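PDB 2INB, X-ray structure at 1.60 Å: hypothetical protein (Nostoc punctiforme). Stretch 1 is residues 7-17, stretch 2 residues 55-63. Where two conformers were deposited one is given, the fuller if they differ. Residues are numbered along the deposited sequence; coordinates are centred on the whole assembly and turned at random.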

# COMPACT_ATOMS: atom_id res chain seq x y z
N VAL A 7 -15.80 16.09 -0.74
CA VAL A 7 -17.01 15.93 0.05
C VAL A 7 -16.76 15.02 1.27
O VAL A 7 -17.10 15.39 2.39
CB VAL A 7 -18.19 15.38 -0.78
CG1 VAL A 7 -19.41 15.14 0.13
CG2 VAL A 7 -18.54 16.36 -1.93
N PHE A 8 -16.15 13.85 1.04
CA PHE A 8 -15.90 12.90 2.13
C PHE A 8 -14.87 13.44 3.13
O PHE A 8 -14.94 13.22 4.35
CB PHE A 8 -15.45 11.54 1.57
CG PHE A 8 -16.52 10.82 0.81
CD1 PHE A 8 -16.73 11.07 -0.56
CD2 PHE A 8 -17.33 9.90 1.44
CE1 PHE A 8 -17.73 10.40 -1.25
CE2 PHE A 8 -18.32 9.22 0.76
CZ PHE A 8 -18.54 9.47 -0.58
N HIS A 9 -13.92 14.21 2.61
CA HIS A 9 -12.97 14.91 3.46
C HIS A 9 -13.71 15.84 4.45
O HIS A 9 -13.40 15.84 5.65
CB HIS A 9 -12.02 15.72 2.58
CG HIS A 9 -10.90 16.32 3.34
ND1 HIS A 9 -9.67 15.72 3.45
CD2 HIS A 9 -10.81 17.48 4.04
CE1 HIS A 9 -8.87 16.47 4.18
NE2 HIS A 9 -9.54 17.55 4.55
N GLN A 10 -14.70 16.57 3.94
CA GLN A 10 -15.48 17.50 4.76
C GLN A 10 -16.42 16.75 5.71
O GLN A 10 -16.66 17.21 6.82
CB GLN A 10 -16.25 18.48 3.88
CG GLN A 10 -15.32 19.33 3.01
CD GLN A 10 -14.21 20.02 3.81
OE1 GLN A 10 -13.04 20.00 3.43
NE2 GLN A 10 -14.58 20.60 4.95
N VAL A 11 -16.96 15.62 5.26
CA VAL A 11 -17.77 14.74 6.14
C VAL A 11 -16.94 14.30 7.38
O VAL A 11 -17.42 14.39 8.54
CB VAL A 11 -18.26 13.48 5.41
CG1 VAL A 11 -18.82 12.44 6.36
CG2 VAL A 11 -19.36 13.83 4.35
N VAL A 12 -15.70 13.86 7.15
CA VAL A 12 -14.89 13.40 8.27
C VAL A 12 -14.54 14.54 9.23
O VAL A 12 -14.57 14.39 10.47
CB VAL A 12 -13.63 12.62 7.81
CG1 VAL A 12 -12.82 12.20 9.03
CG2 VAL A 12 -14.05 11.38 7.01
N LYS A 13 -14.18 15.70 8.69
CA LYS A 13 -13.93 16.88 9.57
C LYS A 13 -15.11 17.19 10.47
O LYS A 13 -14.94 17.39 11.69
CB LYS A 13 -13.55 18.11 8.73
CG LYS A 13 -12.22 18.00 8.06
CD LYS A 13 -11.88 19.21 7.21
CE LYS A 13 -11.50 20.39 8.08
N ILE A 14 -16.30 17.26 9.88
CA ILE A 14 -17.54 17.54 10.64
C ILE A 14 -17.77 16.44 11.69
O ILE A 14 -18.10 16.73 12.84
CB ILE A 14 -18.77 17.76 9.70
CG1 ILE A 14 -18.54 18.97 8.79
CG2 ILE A 14 -20.03 17.93 10.51
CD1 ILE A 14 -19.36 18.97 7.52
N ALA A 15 -17.59 15.18 11.30
CA ALA A 15 -17.76 14.10 12.28
C ALA A 15 -16.79 14.28 13.45
O ALA A 15 -17.19 14.12 14.59
CB ALA A 15 -17.59 12.72 11.63
N LEU A 16 -15.51 14.59 13.16
CA LEU A 16 -14.53 14.86 14.20
C LEU A 16 -14.95 16.05 15.09
O LEU A 16 -14.89 16.01 16.31
CB LEU A 16 -13.17 15.11 13.55
CG LEU A 16 -12.41 13.87 13.09
CD1 LEU A 16 -11.28 14.34 12.15
CD2 LEU A 16 -11.82 13.07 14.32
N GLU A 17 -15.40 17.13 14.45
CA GLU A 17 -15.80 18.33 15.16
C GLU A 17 -16.97 18.06 16.10
O GLU A 17 -17.00 18.54 17.24
CB GLU A 17 -16.07 19.46 14.18
CG GLU A 17 -14.78 19.96 13.59
CD GLU A 17 -14.95 20.85 12.39
OE1 GLU A 17 -16.04 20.92 11.82
OE2 GLU A 17 -13.95 21.50 12.03
N LYS A 55 -3.41 13.69 20.27
CA LYS A 55 -3.19 14.09 18.89
C LYS A 55 -3.44 12.89 17.96
O LYS A 55 -2.96 11.75 18.23
CB LYS A 55 -1.72 14.56 18.73
CG LYS A 55 -1.48 15.87 19.48
CD LYS A 55 -0.05 16.36 19.35
CE LYS A 55 0.08 17.77 19.95
N ILE A 56 -4.11 13.15 16.86
CA ILE A 56 -4.31 12.13 15.84
C ILE A 56 -4.08 12.66 14.43
O ILE A 56 -4.05 13.90 14.18
CB ILE A 56 -5.76 11.52 15.89
CG1 ILE A 56 -6.81 12.60 15.53
CG2 ILE A 56 -6.06 10.96 17.31
CD1 ILE A 56 -8.30 12.07 15.48
N ALA A 57 -3.92 11.72 13.50
CA ALA A 57 -3.90 12.01 12.07
C ALA A 57 -4.87 11.06 11.42
O ALA A 57 -4.99 9.92 11.84
CB ALA A 57 -2.47 11.80 11.44
N VAL A 58 -5.57 11.57 10.41
CA VAL A 58 -6.63 10.78 9.75
C VAL A 58 -6.45 10.76 8.25
O VAL A 58 -6.48 11.81 7.61
CB VAL A 58 -8.07 11.28 10.13
CG1 VAL A 58 -9.13 10.32 9.48
CG2 VAL A 58 -8.24 11.35 11.66
N GLU A 59 -6.29 9.55 7.71
CA GLU A 59 -6.24 9.27 6.26
C GLU A 59 -7.66 8.98 5.81
O GLU A 59 -8.21 7.94 6.19
CB GLU A 59 -5.32 8.04 6.05
CG GLU A 59 -5.38 7.47 4.67
CD GLU A 59 -4.61 6.18 4.52
OE1 GLU A 59 -3.84 5.83 5.45
OE2 GLU A 59 -4.82 5.51 3.44
N VAL A 60 -8.26 9.90 5.07
CA VAL A 60 -9.68 9.76 4.68
C VAL A 60 -9.79 9.05 3.36
O VAL A 60 -9.20 9.48 2.37
CB VAL A 60 -10.37 11.11 4.58
CG1 VAL A 60 -11.84 10.89 4.17
CG2 VAL A 60 -10.29 11.83 5.94
N LYS A 61 -10.60 7.99 3.35
CA LYS A 61 -10.96 7.25 2.12
C LYS A 61 -12.50 7.16 2.01
O LYS A 61 -13.22 7.10 3.05
CB LYS A 61 -10.32 5.86 2.12
CG LYS A 61 -8.78 5.95 2.12
CD LYS A 61 -8.29 6.53 0.80
CE LYS A 61 -6.79 6.54 0.68
NZ LYS A 61 -6.34 7.00 -0.67
N SER A 62 -12.99 7.28 0.79
CA SER A 62 -14.40 7.14 0.52
C SER A 62 -14.73 5.75 -0.02
O SER A 62 -15.88 5.32 0.04
CB SER A 62 -14.82 8.16 -0.52
OG SER A 62 -14.17 7.85 -1.74
N PHE A 63 -13.71 5.09 -0.57
CA PHE A 63 -13.85 3.81 -1.26
C PHE A 63 -14.79 3.92 -2.46
O PHE A 63 -15.48 2.97 -2.82
CB PHE A 63 -14.16 2.65 -0.27
CG PHE A 63 -12.92 2.10 0.39
CD1 PHE A 63 -12.35 2.78 1.44
CD2 PHE A 63 -12.29 0.94 -0.10
CE1 PHE A 63 -11.16 2.33 2.05
CE2 PHE A 63 -11.12 0.48 0.49
CZ PHE A 63 -10.55 1.17 1.55

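How do the two backbones lie? Residues 7-17 form a helix, held by backbone hydrogen bonds such as Val12 N to Phe8 O at 3.0 Å, and it runs roughly antiparallel to strand 55-60, at 146°, with the axes 9.4 Å apart at closest. No hydrogen bond crosses between them, so the contact rests on packing, mostly of side chains.

What does Phe8 do at the start? Its ring lies against Ser62, just past the strand: Ser62 CB sits over one face, 3.4 Å from the centroid of the Phe8 ring, a CH-pi contact. The serine thus offers its methylene carbon to the ring. Phe8 O also lies 3.9 Å from Val60 CG1, and His9 brings its backbone close to the same methyl, with His9 N 4.2 Å from Val60 CG1.

Where is the middle of the contact? One turn on, Val12 points toward the strand: Val12 CG2 meets Val60 CG1 at 3.6 Å, while Val12 CG1 reaches Val58 CG1 at 4.2 Å. Val12 therefore packs against two alternate residues of the strand, both with side chains directed toward the helix.

How does the row end? Leu16, another turn along, continues the pattern. Leu16 CD2 packs on Ile56 CD1 at 3.8 Å, and Leu16 CD1 lies 4.3 Å from Val58 CG2, a purely apolar closure.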